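Local atomic coordinates of putative NAD(P)H nitroreductase MhqN (Bacillus subtilis, PDB entry 3BEM), a protein that binds FMN as a homodimer and is a putative NAD(P)H-dependent nitroreductase that may contribute to the degradation of aromatic compounds. Residues 87-92 / 191-196; 80-85 / 164-169; 51-56 / 129-134. The protein carries 3 engineered substitutions. One frame throughout, in Å; residues are numbered along the deposited sequence.

Contact 1 of 3, residues 87-92 / 191-196; sequences SAVLLV and MITIGK. With PGO (S-1,2-propanediol), chain H.
Residues 87-92 and 191-196 form a buried antiparallel strand pairing at the middle of the sheet, joining its two inner strands, 88-95 and 186-195. The axes of the short strand segments 88-92 and 191-195 pass 4.7 Å apart, their N-to-C directions 156° apart. Leu90 and Ile192 are a hydrogen-bonded pair with matched bonds in the carbonyl planes: Leu90 N to Ile192 O and Ile192 N to Leu90 O both measure 2.8 Å. Toward the end at Ser87 the regularity breaks. Two consecutive residues, Ser87 and Ala88, lie opposite the single Ile194 in a classic beta bulge, so Ile194 O is approached by two amides. Ala88 N reaches it at 3.3 Å from 25° above the carbonyl plane, while Ser87 N adds a shorter but weak, bent bond. The Ser87 hydroxyl, beside its own backbone N, passes Gly195 CA, is hydrogen-bonded to His33 O, and accepts from a water that also takes the Lys196 N-H. A propanediol, probably from the crystallisation liquor, donates through O1 to Ser87 O. On the face holding Ala88, Leu90, Ile192 and Ile194, the CG2 branch of Ile194 occupies the crowded position between backbone N and carbonyl carbon and so meets Ala88 CB at 3.6 Å; the Leu90 side chain crosses that of Ile194 obliquely, its CD1 touching the same methyl. Helix 136-161 covers this apolar face. On the other, selenomethionine Met191 bends at its third torsion (-63°). Its CG meets Val89 CG1 at 3.6 Å, and its CE lies tightly against Leu91 CD1, at 3.5 Å.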
# COMPACT_ATOMS: atom_id res chain seq x y z
N SER B 87 -8.75 -12.81 15.82
CA SER B 87 -9.32 -11.92 16.83
C SER B 87 -10.29 -10.90 16.25
O SER B 87 -11.26 -10.55 16.91
CB SER B 87 -8.22 -11.24 17.62
OG SER B 87 -7.37 -12.22 18.17
N ALA B 88 -10.02 -10.44 15.03
CA ALA B 88 -10.91 -9.55 14.31
C ALA B 88 -10.66 -9.73 12.82
O ALA B 88 -9.58 -10.19 12.39
CB ALA B 88 -10.70 -8.09 14.72
N VAL B 89 -11.67 -9.42 12.02
CA VAL B 89 -11.57 -9.40 10.55
C VAL B 89 -11.86 -7.98 10.09
O VAL B 89 -12.89 -7.43 10.49
CB VAL B 89 -12.55 -10.37 9.84
CG1 VAL B 89 -12.23 -10.30 8.31
CG2 VAL B 89 -12.43 -11.81 10.34
N LEU B 90 -10.94 -7.32 9.34
CA LEU B 90 -11.16 -5.96 8.82
C LEU B 90 -11.41 -6.01 7.34
O LEU B 90 -10.73 -6.76 6.61
CB LEU B 90 -9.93 -5.09 9.06
CG LEU B 90 -9.58 -4.74 10.52
CD1 LEU B 90 -9.13 -5.90 11.35
CD2 LEU B 90 -8.47 -3.69 10.43
N LEU B 91 -12.39 -5.25 6.88
CA LEU B 91 -12.58 -5.01 5.47
C LEU B 91 -12.05 -3.65 5.18
O LEU B 91 -12.46 -2.66 5.78
CB LEU B 91 -14.05 -5.17 5.08
CG LEU B 91 -14.57 -6.62 5.08
CD1 LEU B 91 -13.75 -7.52 4.10
CD2 LEU B 91 -14.68 -7.18 6.55
N VAL B 92 -11.09 -3.60 4.28
CA VAL B 92 -10.47 -2.36 3.88
C VAL B 92 -11.21 -1.86 2.64
O VAL B 92 -11.18 -2.48 1.58
CB VAL B 92 -8.97 -2.54 3.57
CG1 VAL B 92 -8.33 -1.14 3.32
CG2 VAL B 92 -8.23 -3.34 4.71
N MSE B 191 -9.20 -7.75 2.61
CA MSE B 191 -9.58 -8.20 3.93
C MSE B 191 -8.26 -8.39 4.71
O MSE B 191 -7.25 -8.79 4.16
CB MSE B 191 -10.36 -9.50 3.78
CG MSE B 191 -10.79 -10.14 5.04
SE MSE B 191 -11.76 -11.83 4.57
CE MSE B 191 -13.18 -10.94 3.64
N ILE B 192 -8.27 -8.06 6.00
CA ILE B 192 -7.12 -8.32 6.85
C ILE B 192 -7.61 -8.98 8.10
O ILE B 192 -8.43 -8.39 8.82
CB ILE B 192 -6.37 -7.03 7.24
CG1 ILE B 192 -5.93 -6.27 5.96
CG2 ILE B 192 -5.15 -7.37 8.12
CD1 ILE B 192 -5.36 -4.86 6.24
N THR B 193 -7.09 -10.17 8.38
CA THR B 193 -7.30 -10.78 9.69
C THR B 193 -6.21 -10.35 10.62
O THR B 193 -5.05 -10.16 10.21
CB THR B 193 -7.39 -12.31 9.63
OG1 THR B 193 -6.39 -12.85 8.78
CG2 THR B 193 -8.75 -12.74 9.16
N ILE B 194 -6.55 -10.24 11.91
CA ILE B 194 -5.59 -9.88 12.94
C ILE B 194 -5.77 -10.82 14.13
O ILE B 194 -6.89 -11.24 14.44
CB ILE B 194 -5.73 -8.37 13.34
CG1 ILE B 194 -4.63 -7.99 14.32
CG2 ILE B 194 -7.16 -8.09 13.94
CD1 ILE B 194 -4.53 -6.51 14.55
N GLY B 195 -4.67 -11.17 14.80
CA GLY B 195 -4.71 -12.05 15.92
C GLY B 195 -3.33 -12.42 16.36
O GLY B 195 -2.40 -11.67 16.11
N LYS B 196 -3.20 -13.57 17.03
CA LYS B 196 -1.90 -14.08 17.49
C LYS B 196 -1.71 -15.43 16.82
O LYS B 196 -2.56 -16.34 16.95
CB LYS B 196 -1.85 -14.21 19.00
CG LYS B 196 -2.06 -12.90 19.78
CD LYS B 196 -0.99 -11.82 19.55
CE LYS B 196 -1.26 -10.55 20.45
NZ LYS B 196 -0.98 -10.70 21.89
C1 PGO H . -12.42 -10.64 20.22
C2 PGO H . -13.41 -9.49 20.06
C3 PGO H . -14.86 -9.95 20.31
O1 PGO H . -11.14 -10.38 19.63
O2 PGO H . -13.04 -8.41 20.96
O HOH W 1 -5.78 -14.74 17.58

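Contact 2 of 3, residues 80-85 / 164-169; sequences QYKVVS and DTCPMI. With FMN (flavin mononucleotide), chain G.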
# COMPACT_ATOMS: atom_id res chain seq x y z
N GLN B 80 -12.01 -19.79 4.09
CA GLN B 80 -10.80 -19.69 4.88
C GLN B 80 -11.11 -19.58 6.37
O GLN B 80 -11.66 -18.58 6.87
CB GLN B 80 -9.96 -18.53 4.41
CG GLN B 80 -9.48 -18.68 2.97
CD GLN B 80 -8.52 -17.56 2.61
OE1 GLN B 80 -7.41 -17.51 3.12
NE2 GLN B 80 -8.98 -16.62 1.76
N TYR B 81 -10.70 -20.61 7.09
CA TYR B 81 -10.99 -20.71 8.51
C TYR B 81 -10.36 -19.63 9.36
O TYR B 81 -10.89 -19.28 10.43
CB TYR B 81 -10.51 -22.06 9.00
CG TYR B 81 -10.80 -22.25 10.46
CD1 TYR B 81 -12.09 -22.44 10.91
CD2 TYR B 81 -9.76 -22.24 11.40
CE1 TYR B 81 -12.36 -22.60 12.27
CE2 TYR B 81 -10.02 -22.38 12.74
CZ TYR B 81 -11.32 -22.56 13.16
OH TYR B 81 -11.57 -22.75 14.50
N LYS B 82 -9.26 -19.05 8.89
CA LYS B 82 -8.65 -17.94 9.65
C LYS B 82 -9.60 -16.74 9.92
O LYS B 82 -9.39 -16.02 10.89
CB LYS B 82 -7.30 -17.52 9.03
CG LYS B 82 -7.41 -16.83 7.73
CD LYS B 82 -5.98 -16.51 7.12
CE LYS B 82 -5.42 -17.66 6.40
NZ LYS B 82 -4.04 -17.32 6.09
N VAL B 83 -10.64 -16.54 9.11
CA VAL B 83 -11.65 -15.53 9.41
C VAL B 83 -12.32 -15.84 10.77
O VAL B 83 -12.61 -14.91 11.54
CB VAL B 83 -12.70 -15.39 8.28
CG1 VAL B 83 -13.95 -14.69 8.75
CG2 VAL B 83 -12.12 -14.63 7.10
N VAL B 84 -12.55 -17.12 11.04
CA VAL B 84 -13.18 -17.57 12.32
C VAL B 84 -12.22 -17.50 13.51
O VAL B 84 -12.58 -16.99 14.57
CB VAL B 84 -13.78 -18.99 12.12
CG1 VAL B 84 -14.34 -19.59 13.43
CG2 VAL B 84 -14.85 -18.91 11.03
N SER B 85 -11.00 -18.00 13.33
CA SER B 85 -10.03 -18.09 14.44
C SER B 85 -9.41 -16.74 14.79
O SER B 85 -8.91 -16.56 15.89
CB SER B 85 -8.91 -19.07 14.12
OG SER B 85 -8.26 -18.69 12.91
N ASP B 164 -0.25 -10.23 14.98
CA ASP B 164 -0.07 -10.80 13.64
C ASP B 164 -1.25 -10.47 12.74
O ASP B 164 -2.37 -10.33 13.19
CB ASP B 164 0.11 -12.30 13.74
CG ASP B 164 1.29 -12.65 14.60
OD1 ASP B 164 2.43 -12.15 14.29
OD2 ASP B 164 1.11 -13.32 15.62
N THR B 165 -0.99 -10.35 11.44
CA THR B 165 -2.07 -10.09 10.45
C THR B 165 -1.85 -10.98 9.24
O THR B 165 -0.78 -11.59 9.09
CB THR B 165 -2.18 -8.62 9.98
OG1 THR B 165 -0.95 -8.22 9.34
CG2 THR B 165 -2.54 -7.67 11.11
N CYS B 166 -2.92 -11.17 8.47
CA CYS B 166 -2.85 -11.80 7.14
C CYS B 166 -3.70 -10.96 6.21
O CYS B 166 -4.89 -10.87 6.42
CB CYS B 166 -3.32 -13.23 7.18
SG CYS B 166 -2.92 -14.01 5.58
N PRO B 167 -3.11 -10.33 5.20
CA PRO B 167 -3.86 -9.66 4.14
C PRO B 167 -4.46 -10.72 3.26
O PRO B 167 -3.85 -11.79 3.09
CB PRO B 167 -2.82 -8.86 3.41
CG PRO B 167 -1.58 -9.64 3.59
CD PRO B 167 -1.65 -10.35 4.91
N MSE B 168 -5.64 -10.48 2.74
CA MSE B 168 -6.43 -11.47 2.01
C MSE B 168 -7.18 -10.83 0.83
O MSE B 168 -7.78 -9.77 0.95
CB MSE B 168 -7.43 -12.16 2.96
CG MSE B 168 -6.76 -12.75 4.19
SE MSE B 168 -8.09 -13.19 5.53
CE MSE B 168 -8.93 -14.72 4.61
N ILE B 169 -7.13 -11.53 -0.29
CA ILE B 169 -7.94 -11.19 -1.45
C ILE B 169 -8.82 -12.37 -1.85
O ILE B 169 -9.66 -12.26 -2.75
CB ILE B 169 -7.06 -10.75 -2.63
CG1 ILE B 169 -7.87 -9.97 -3.69
CG2 ILE B 169 -6.31 -11.95 -3.26
CD1 ILE B 169 -8.51 -8.75 -3.21
N1 FMN G . -3.04 -15.25 2.40
C2 FMN G . -4.08 -16.13 2.59
O2 FMN G . -3.87 -17.08 3.35
N3 FMN G . -5.29 -15.95 1.98
C4 FMN G . -5.51 -14.90 1.09
O4 FMN G . -6.67 -14.73 0.67
C4A FMN G . -4.46 -14.01 0.90
N5 FMN G . -4.62 -12.94 0.01
C5A FMN G . -3.59 -12.01 -0.07
C6 FMN G . -3.81 -10.88 -0.87
C7 FMN G . -2.81 -9.90 -0.96
C7M FMN G . -3.19 -8.56 -1.57
C8 FMN G . -1.60 -10.05 -0.29
C8M FMN G . -0.71 -8.83 -0.06
C9 FMN G . -1.36 -11.20 0.46
C9A FMN G . -2.36 -12.16 0.60
N10 FMN G . -2.16 -13.31 1.40
C10 FMN G . -3.23 -14.17 1.56
C1' FMN G . -0.82 -13.55 2.00
C2' FMN G . 0.29 -13.93 1.01
O2' FMN G . 0.16 -15.31 0.69
C3' FMN G . 1.62 -13.66 1.70
O3' FMN G . 1.71 -12.23 1.93
C4' FMN G . 2.84 -14.20 0.95
O4' FMN G . 2.76 -15.64 0.86
C5' FMN G . 4.14 -13.79 1.70
O5' FMN G . 4.17 -14.25 3.07
P FMN G . 4.91 -13.30 4.14
O1P FMN G . 6.33 -13.17 3.70
O2P FMN G . 4.09 -12.07 4.00
O3P FMN G . 4.78 -13.99 5.47
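The turn leading into helix 82-85 stands off from strand 164-168, with Lys82 CA and Cys166 CA 8.8 Å apart and no backbone hydrogen bonds between the two segments; side chains and the flavin join them. Selenomethionine Met168 bends at its third torsion (70°), which sets CE nearly equidistant from the Gln80 carboxamide atoms CD, OE1 and NE2, with the approach to NE2 at 3.4 Å. Val83 CG2 touches the same methyl. Two bonds fix the rotation of the Gln80 amide: OE1 accepts from FMN N3 at 2.9 Å (161° at the hydrogen), and NE2 donates to FMN O4 at 3.2 Å. Lys82 leaves its backbone in the crowded position and kinks at its third torsion, bringing NZ to FMN O2 at 2.8 Å and to Cys166 SG at 3.5 Å. With its ammonium on O2, Lys82 would be expected to stabilise negative charge on the reduced pyrimidine ring. From the strand's end, Ile169 N donates to FMN N5 at 2.9 Å. Lys82 NZ is also held by Ala26 O. Beside this flavin site strand 164-168 pairs with strand 186-195, helix 136-161 packs on Thr165 and Pro167, and helix 67-76 lies against Val83.

Contact 3 of 3, residues 51-56 / 129-134; sequences PSAFNL and SFYENR. With FMN (flavin mononucleotide), chain E.
Phe130 carries CG anti to its backbone N (chi1 -166°), whereas Phe54 has CG beside its own (chi1 -56°), and these torsions bring the two aromatic side chains across each other at about a right angle. Phe54 points its CZ over one face of the Phe130 ring, off toward the rim, at 3.6 Å from Phe130 CG. The ring planes meet obliquely at 55°, with centroids 5.0 Å apart. Next along helix 117-134, Tyr131 reaches tip to tip with Phe54, whose CD2 lies in the plane of the tyrosine ring at its edge, 3.7 Å from CE1. Leu56 CD1 approaches the same Tyr131 CE1 at 3.6 Å. The phenol oxygen, which also touches Ala53 CB, is hydrogen-bonded to His58 NE2. Phe130 CZ in turn sits over the centre of the Arg134 guanidinium, whose NH2 bonds to Phe171 O of the second subunit. An alanine in place of Phe130 would remove the ring face under Phe54 CZ and would probably loosen both that ring and the Arg134 side chain. Loop 51-56 runs on to the cofactor: Ala53 CB meets FMN C7 at 3.4 Å. The aromatic cluster thus joins helix 117-134 to a loop lining a flavin whose polar partners include Lys82 and Arg205 of the second subunit, the shared interface site characteristic of nitroreductase-family homodimers.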
# COMPACT_ATOMS: atom_id res chain seq x y z
N PRO B 51 -0.09 8.65 3.77
CA PRO B 51 -0.38 9.57 2.67
C PRO B 51 -1.59 9.09 1.87
O PRO B 51 -1.88 7.89 1.79
CB PRO B 51 0.85 9.50 1.82
CG PRO B 51 1.28 8.08 2.01
CD PRO B 51 1.03 7.77 3.44
N SER B 52 -2.30 10.06 1.27
CA SER B 52 -3.38 9.74 0.33
C SER B 52 -3.43 10.86 -0.71
O SER B 52 -3.10 11.99 -0.43
CB SER B 52 -4.75 9.61 1.02
OG SER B 52 -5.28 10.84 1.51
N ALA B 53 -3.82 10.49 -1.94
CA ALA B 53 -3.84 11.43 -3.07
C ALA B 53 -4.73 12.61 -2.70
O ALA B 53 -5.84 12.41 -2.28
CB ALA B 53 -4.39 10.74 -4.29
N PHE B 54 -4.18 13.82 -2.83
CA PHE B 54 -4.91 15.06 -2.56
C PHE B 54 -5.44 15.16 -1.13
O PHE B 54 -6.36 15.94 -0.85
CB PHE B 54 -6.09 15.23 -3.56
CG PHE B 54 -5.68 15.20 -5.02
CD1 PHE B 54 -5.26 16.34 -5.66
CD2 PHE B 54 -5.70 14.01 -5.72
CE1 PHE B 54 -4.88 16.29 -6.98
CE2 PHE B 54 -5.31 13.94 -7.05
CZ PHE B 54 -4.90 15.09 -7.67
N ASN B 55 -4.88 14.35 -0.22
CA ASN B 55 -5.36 14.24 1.16
C ASN B 55 -6.84 13.90 1.25
O ASN B 55 -7.52 14.33 2.16
CB ASN B 55 -5.06 15.52 1.90
CG ASN B 55 -5.24 15.40 3.40
OD1 ASN B 55 -4.95 14.36 3.99
ND2 ASN B 55 -5.75 16.50 4.03
N LEU B 56 -7.35 13.18 0.24
CA LEU B 56 -8.76 12.81 0.22
C LEU B 56 -9.13 11.68 1.20
O LEU B 56 -10.31 11.49 1.48
CB LEU B 56 -9.21 12.45 -1.20
CG LEU B 56 -9.28 13.63 -2.16
CD1 LEU B 56 -9.51 13.07 -3.51
CD2 LEU B 56 -10.43 14.58 -1.75
N SER B 129 -11.93 18.06 -10.57
CA SER B 129 -11.75 17.89 -11.98
C SER B 129 -10.66 16.87 -12.34
O SER B 129 -10.79 16.22 -13.33
CB SER B 129 -11.52 19.23 -12.70
OG SER B 129 -10.24 19.74 -12.40
N PHE B 130 -9.62 16.75 -11.52
CA PHE B 130 -8.61 15.70 -11.73
C PHE B 130 -9.29 14.32 -11.83
O PHE B 130 -9.04 13.55 -12.75
CB PHE B 130 -7.57 15.69 -10.61
CG PHE B 130 -6.35 14.87 -10.93
CD1 PHE B 130 -6.30 13.53 -10.62
CD2 PHE B 130 -5.25 15.45 -11.54
CE1 PHE B 130 -5.19 12.77 -10.89
CE2 PHE B 130 -4.13 14.70 -11.82
CZ PHE B 130 -4.11 13.34 -11.51
N TYR B 131 -10.19 14.01 -10.90
CA TYR B 131 -10.92 12.77 -10.90
C TYR B 131 -11.97 12.69 -12.00
O TYR B 131 -11.98 11.76 -12.79
CB TYR B 131 -11.58 12.51 -9.54
CG TYR B 131 -10.59 12.01 -8.50
CD1 TYR B 131 -9.63 12.86 -7.94
CD2 TYR B 131 -10.57 10.66 -8.14
CE1 TYR B 131 -8.73 12.40 -6.99
CE2 TYR B 131 -9.65 10.18 -7.16
CZ TYR B 131 -8.72 11.05 -6.62
OH TYR B 131 -7.81 10.55 -5.73
N GLU B 132 -12.84 13.68 -12.08
CA GLU B 132 -13.90 13.64 -13.10
C GLU B 132 -13.34 13.62 -14.52
O GLU B 132 -13.90 12.93 -15.37
CB GLU B 132 -14.87 14.82 -12.94
CG GLU B 132 -15.64 14.88 -11.63
CD GLU B 132 -16.85 13.95 -11.55
OE1 GLU B 132 -16.89 12.89 -12.26
OE2 GLU B 132 -17.77 14.30 -10.75
N ASN B 133 -12.25 14.35 -14.79
CA ASN B 133 -11.66 14.33 -16.13
C ASN B 133 -11.14 12.95 -16.53
O ASN B 133 -11.16 12.60 -17.70
CB ASN B 133 -10.52 15.35 -16.28
CG ASN B 133 -11.01 16.82 -16.29
OD1 ASN B 133 -12.22 17.12 -16.37
ND2 ASN B 133 -10.06 17.74 -16.15
N ARG B 134 -10.67 12.17 -15.56
CA ARG B 134 -10.08 10.87 -15.83
C ARG B 134 -11.15 9.79 -15.92
O ARG B 134 -11.02 8.86 -16.72
CB ARG B 134 -8.99 10.52 -14.80
CG ARG B 134 -7.73 11.36 -14.92
CD ARG B 134 -6.51 10.73 -14.26
NE ARG B 134 -5.27 11.39 -14.68
CZ ARG B 134 -4.04 10.89 -14.53
NH1 ARG B 134 -3.86 9.71 -13.94
NH2 ARG B 134 -3.00 11.57 -14.96
N1 FMN E . 1.84 15.09 -4.07
C2 FMN E . 2.23 15.92 -5.09
O2 FMN E . 2.84 16.97 -4.82
N3 FMN E . 1.94 15.61 -6.41
C4 FMN E . 1.23 14.46 -6.74
O4 FMN E . 1.18 14.15 -7.95
C4A FMN E . 0.82 13.61 -5.68
N5 FMN E . 0.10 12.44 -5.93
C5A FMN E . -0.21 11.58 -4.88
C6 FMN E . -0.85 10.36 -5.14
C7 FMN E . -1.23 9.47 -4.10
C7M FMN E . -1.33 7.99 -4.42
C8 FMN E . -0.90 9.82 -2.79
C8M FMN E . -0.68 8.72 -1.80
C9 FMN E . -0.25 11.03 -2.53
C9A FMN E . 0.11 11.94 -3.54
N10 FMN E . 0.77 13.13 -3.27
C10 FMN E . 1.15 13.93 -4.34
C1' FMN E . 0.96 13.61 -1.84
C2' FMN E . -0.38 13.90 -1.09
O2' FMN E . -0.90 15.18 -1.44
C3' FMN E . -0.11 13.83 0.43
O3' FMN E . 0.20 12.45 0.74
C4' FMN E . -1.23 14.42 1.32
O4' FMN E . -1.48 15.79 1.04
C5' FMN E . -0.92 14.40 2.83
O5' FMN E . 0.38 14.91 3.19
P FMN E . 1.23 14.03 4.23
O1P FMN E . 2.53 14.64 4.47
O2P FMN E . 0.57 14.05 5.51
O3P FMN E . 1.35 12.74 3.53

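How the contacts relate
From the N terminus the chain first passes loop 51-56, then segments 80-85 and 87-92; their partners follow in the same order, at 129-134, 164-169 and 191-196. Contact 3 closes its loop first, contact 2 next and contact 1 last, so all three cross and none nests. Contacts 1 and 2 adjoin, their centres 6 Å apart, and share the sheet through neighbouring strands 186-195 and 164-168, while helix 82-85 leads directly into strand 88-95. Contact 3, which ties the loop between helix 37-47 and strand 59-64 to helix 117-134, lies on the opposite side of the chain's centre. Contacts 2 and 3 line different flavins of the dimer, and both touch the second subunit.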